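PDB 2CW2: superoxide dismutase 1 from Perkinsus marinus, which probably converts superoxide radicals into hydrogen peroxide and molecular oxygen at an iron centre, as an iron/manganese-type superoxide dismutase. Local coordinates for residues Q101-T106 against A172-R177; I158-K163 against E178-L183. All blocks are in the same frame, centred on the assembly; numbering follows the deposited sequence.

Contact 1 (Q101-T106 against A172-R177). With FE (Fe (III) ion), chain C.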
# COMPACT_ATOMS: atom_id res chain seq x y z
N GLN A 101 8.88 6.02 8.33
CA GLN A 101 9.29 5.01 7.36
C GLN A 101 10.80 4.75 7.41
O GLN A 101 11.22 3.61 7.25
CB GLN A 101 8.85 5.38 5.95
CG GLN A 101 7.36 5.18 5.72
CD GLN A 101 6.98 3.70 5.73
OE1 GLN A 101 6.80 3.13 6.79
NE2 GLN A 101 6.82 3.10 4.55
N VAL A 102 11.60 5.78 7.66
CA VAL A 102 13.04 5.57 7.75
C VAL A 102 13.32 4.64 8.94
O VAL A 102 14.04 3.66 8.81
CB VAL A 102 13.82 6.90 7.91
CG1 VAL A 102 15.28 6.63 8.38
CG2 VAL A 102 13.82 7.69 6.62
N TYR A 103 12.75 4.96 10.10
CA TYR A 103 12.90 4.11 11.29
C TYR A 103 12.36 2.69 11.06
O TYR A 103 13.00 1.68 11.41
CB TYR A 103 12.18 4.72 12.50
CG TYR A 103 12.34 3.93 13.78
CD1 TYR A 103 13.21 4.36 14.78
CD2 TYR A 103 11.61 2.75 13.99
CE1 TYR A 103 13.38 3.63 15.95
CE2 TYR A 103 11.77 2.00 15.16
CZ TYR A 103 12.66 2.46 16.13
OH TYR A 103 12.84 1.75 17.29
N ASN A 104 11.16 2.61 10.49
CA ASN A 104 10.52 1.32 10.26
C ASN A 104 11.39 0.38 9.43
O ASN A 104 11.48 -0.82 9.71
CB ASN A 104 9.17 1.54 9.56
CG ASN A 104 8.17 2.29 10.44
OD1 ASN A 104 8.38 2.43 11.64
ND2 ASN A 104 7.11 2.79 9.84
N HIS A 105 12.01 0.91 8.38
CA HIS A 105 12.82 0.07 7.51
C HIS A 105 14.15 -0.33 8.18
O HIS A 105 14.57 -1.49 8.08
CB HIS A 105 13.01 0.73 6.13
CG HIS A 105 11.78 0.69 5.26
ND1 HIS A 105 10.81 1.68 5.29
CD2 HIS A 105 11.35 -0.23 4.36
CE1 HIS A 105 9.85 1.37 4.42
NE2 HIS A 105 10.14 0.20 3.87
N THR A 106 14.81 0.62 8.85
CA THR A 106 16.04 0.27 9.54
C THR A 106 15.75 -0.84 10.55
O THR A 106 16.49 -1.82 10.67
CB THR A 106 16.60 1.52 10.24
OG1 THR A 106 17.02 2.45 9.24
CG2 THR A 106 17.85 1.17 11.01
N ALA A 172 2.58 4.31 7.68
CA ALA A 172 3.86 4.42 8.39
C ALA A 172 3.73 4.20 9.91
O ALA A 172 4.70 4.39 10.64
CB ALA A 172 4.56 5.77 8.11
N GLY A 173 2.55 3.79 10.36
CA GLY A 173 2.22 3.79 11.77
C GLY A 173 3.26 3.07 12.60
O GLY A 173 3.66 1.95 12.27
N ASN A 174 3.68 3.71 13.69
CA ASN A 174 4.83 3.25 14.51
C ASN A 174 4.49 3.51 15.99
O ASN A 174 4.18 4.61 16.39
CB ASN A 174 6.10 4.00 14.08
CG ASN A 174 7.35 3.61 14.88
OD1 ASN A 174 8.46 3.47 14.32
ND2 ASN A 174 7.20 3.46 16.17
N PRO A 175 4.50 2.46 16.80
CA PRO A 175 3.99 2.56 18.17
C PRO A 175 4.85 3.43 19.08
O PRO A 175 4.41 3.71 20.21
CB PRO A 175 3.98 1.11 18.64
CG PRO A 175 5.05 0.46 17.84
CD PRO A 175 4.96 1.10 16.46
N ILE A 176 6.02 3.87 18.61
CA ILE A 176 6.79 4.85 19.36
C ILE A 176 5.99 6.15 19.52
O ILE A 176 6.20 6.90 20.49
CB ILE A 176 8.16 5.09 18.71
CG1 ILE A 176 9.07 3.88 18.95
CG2 ILE A 176 8.83 6.39 19.22
CD1 ILE A 176 10.31 3.90 18.08
N ARG A 177 5.05 6.40 18.61
CA ARG A 177 4.23 7.61 18.70
C ARG A 177 3.42 7.58 20.01
O ARG A 177 3.17 8.62 20.64
CB ARG A 177 3.29 7.73 17.50
CG ARG A 177 2.41 8.98 17.53
CD ARG A 177 2.00 9.45 16.17
NE ARG A 177 1.24 10.69 16.20
CZ ARG A 177 1.73 11.89 15.88
NH1 ARG A 177 3.01 12.04 15.54
NH2 ARG A 177 0.92 12.96 15.91
FE FE C . 8.97 -1.07 2.96
O HOH W 1 7.15 0.10 3.87

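Contact 2 (I158-K163 against E178-L183)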
# COMPACT_ATOMS: atom_id res chain seq x y z
N ILE A 158 5.31 -5.39 20.33
CA ILE A 158 5.68 -4.31 21.21
C ILE A 158 5.76 -4.78 22.67
O ILE A 158 5.16 -5.77 23.03
CB ILE A 158 4.58 -3.23 21.06
CG1 ILE A 158 5.18 -1.91 20.67
CG2 ILE A 158 3.56 -3.22 22.18
CD1 ILE A 158 5.43 -1.89 19.23
N ALA A 159 6.55 -4.08 23.48
CA ALA A 159 6.44 -4.17 24.93
C ALA A 159 5.68 -2.93 25.36
O ALA A 159 6.08 -1.80 25.06
CB ALA A 159 7.81 -4.17 25.58
N ASP A 160 4.56 -3.12 26.03
CA ASP A 160 3.77 -1.96 26.36
C ASP A 160 4.19 -1.51 27.76
O ASP A 160 5.09 -0.67 27.93
CB ASP A 160 2.29 -2.26 26.18
CG ASP A 160 1.42 -1.07 26.47
OD1 ASP A 160 1.71 -0.33 27.43
OD2 ASP A 160 0.42 -0.81 25.78
N ASP A 161 3.64 -2.07 28.80
CA ASP A 161 4.18 -1.60 30.09
C ASP A 161 4.83 -2.84 30.66
O ASP A 161 4.42 -3.32 31.69
CB ASP A 161 3.04 -1.10 30.99
CG ASP A 161 3.37 0.23 31.71
OD1 ASP A 161 4.22 0.25 32.63
OD2 ASP A 161 2.76 1.30 31.44
N GLY A 162 5.79 -3.39 29.93
CA GLY A 162 6.42 -4.65 30.31
C GLY A 162 5.70 -5.87 29.72
O GLY A 162 6.18 -6.98 29.87
N LYS A 163 4.59 -5.65 29.03
CA LYS A 163 3.75 -6.73 28.51
C LYS A 163 3.87 -6.78 27.00
O LYS A 163 3.88 -5.74 26.36
CB LYS A 163 2.28 -6.43 28.81
CG LYS A 163 1.54 -7.43 29.67
CD LYS A 163 1.41 -8.81 29.04
CE LYS A 163 0.33 -9.64 29.74
NZ LYS A 163 0.82 -10.91 30.32
N GLU A 178 3.00 6.38 20.40
CA GLU A 178 2.37 6.17 21.70
C GLU A 178 3.44 5.85 22.75
O GLU A 178 4.62 6.15 22.56
CB GLU A 178 1.26 5.11 21.59
CG GLU A 178 1.30 4.24 20.34
CD GLU A 178 0.82 4.91 19.06
OE1 GLU A 178 0.98 4.31 18.00
OE2 GLU A 178 0.27 6.04 19.10
N SER A 179 3.10 5.26 23.88
CA SER A 179 4.21 5.12 24.86
C SER A 179 5.30 4.09 24.49
O SER A 179 6.31 3.98 25.19
CB SER A 179 3.69 4.91 26.30
OG SER A 179 2.52 4.09 26.35
N LYS A 180 5.16 3.40 23.36
CA LYS A 180 5.56 1.98 23.31
C LYS A 180 6.93 1.61 22.75
O LYS A 180 7.54 2.37 22.00
CB LYS A 180 4.45 1.15 22.65
CG LYS A 180 3.06 1.62 23.04
CD LYS A 180 1.97 0.89 22.25
CE LYS A 180 0.56 1.42 22.60
NZ LYS A 180 -0.53 0.62 21.97
N THR A 181 7.41 0.42 23.12
CA THR A 181 8.73 -0.04 22.71
C THR A 181 8.67 -1.19 21.71
O THR A 181 8.23 -2.27 22.04
CB THR A 181 9.50 -0.52 23.94
OG1 THR A 181 9.58 0.54 24.89
CG2 THR A 181 10.95 -0.79 23.56
N PRO A 182 9.14 -0.94 20.48
CA PRO A 182 9.14 -1.95 19.41
C PRO A 182 10.17 -3.04 19.64
O PRO A 182 11.30 -2.75 20.04
CB PRO A 182 9.48 -1.16 18.16
CG PRO A 182 10.11 0.12 18.67
CD PRO A 182 9.65 0.37 20.05
N LEU A 183 9.78 -4.28 19.40
CA LEU A 183 10.67 -5.41 19.61
C LEU A 183 10.93 -6.17 18.32
O LEU A 183 12.03 -6.67 18.11
CB LEU A 183 10.06 -6.39 20.64
CG LEU A 183 9.80 -5.85 22.05
CD1 LEU A 183 9.18 -6.96 22.88
CD2 LEU A 183 11.10 -5.36 22.72

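Contact 1 (Q101-T106 against A172-R177)
One face of the Tyr-103 ring is covered by the end of Ile-176: the two side chains meet tip to tip, with CD1 of Ile-176 3.4 Å from CZ of Tyr-103. Asn-174 crosses the same tyrosine at about a right angle and approaches the ring obliquely. Both acceptors of Asn-104 ND2 lie in or near its amide plane. ND2 donates to Ala-172 O at 3.0 Å, coming in above the carbonyl plane of Ala-172. It also donates to Gln-101 OE1 at 3.1 Å, this time within the acceptor's carbonyl plane, and the two bonds fix the rotation of the Asn-104 amide. CG of Gln-101 lies 3.7 Å from Ala-172 CB; OE1 also accepts from Trp-154 NE1. NE2 of Gln-101 donates to the iron-bound water at 3.1 Å and also bonds with Tyr-65 OH. One turn further along the helix the ring of His-105 is steadied in its plane by ND1 bonding to Gln-101 O at 2.8 Å, while NE2 binds iron. With His-57, Asp-187 and His-191 completing the protein ligands, this is the metal site of an iron/manganese superoxide dismutase, its second-shell glutamine reaching the coordinated water.

Contact 2 (I158-K163 against E178-L183)
Ala-159 and Thr-181 exchange two backbone hydrogen bonds, Ala-159 N to Thr-181 O at 2.9 Å and Thr-181 N to Ala-159 O at 3.2 Å, both nearly straight. They form an antiparallel hydrogen-bonded pair. The neighbouring Ile-158 and Pro-182 make a non-hydrogen-bonded pair, a site where proline fits because no N-H is needed toward Ile-158. Around this backbone core, CG1 of Ile-158 lies against Lys-180 CB at 3.7 Å; the placing of its CD1 is doubtful. On the face that carries Ala-159 and Thr-181, the methyl of Ala-159 meets CD1 of Leu-183 at 4.1 Å. Lys-180 runs extended beyond CG and crosses Asp-160. Its NZ remains 4.2 Å from Asp-160 OD2, beyond a salt bridge, so any attraction between the charges is probably modest; OD2 also has a long, weak ion pair with Lys-165 NZ.

Farther out, the turn after Ala-159 is closed by Asp-160 N donating to Lys-163 O at 2.7 Å. Lys-163 NZ forms a salt bridge with Asp-131. Strand 164-170 flanks the other side of 153-159 and packs on Ile-158, while Tyr-103 and Phe-107 of helix 93-110 touch Pro-182. The pairing thus joins the central and one outer strand of the three-stranded antiparallel sheet in the C-terminal domain of iron/manganese superoxide dismutases.

Long-range closure and local sheet pairing meet in this chain. From the N terminus, helix 93-110 supplies 101-106; two further helices and strand 153-159 follow before the turn at 158-163. Strand 164-170 then leads to 172-177, where contact 1 closes the longer loop, tying the alpha-hairpin domain to the C-terminal domain. Residues 178-183 follow directly and close contact 2 back on 158-163, so the two closures cross rather than nest. Their centres are 14 Å apart, yet they touch: Pro-175 O probably accepts a hydrogen bond from Lys-180 N, and Ile-176 packs on Pro-182, joining loop and sheet.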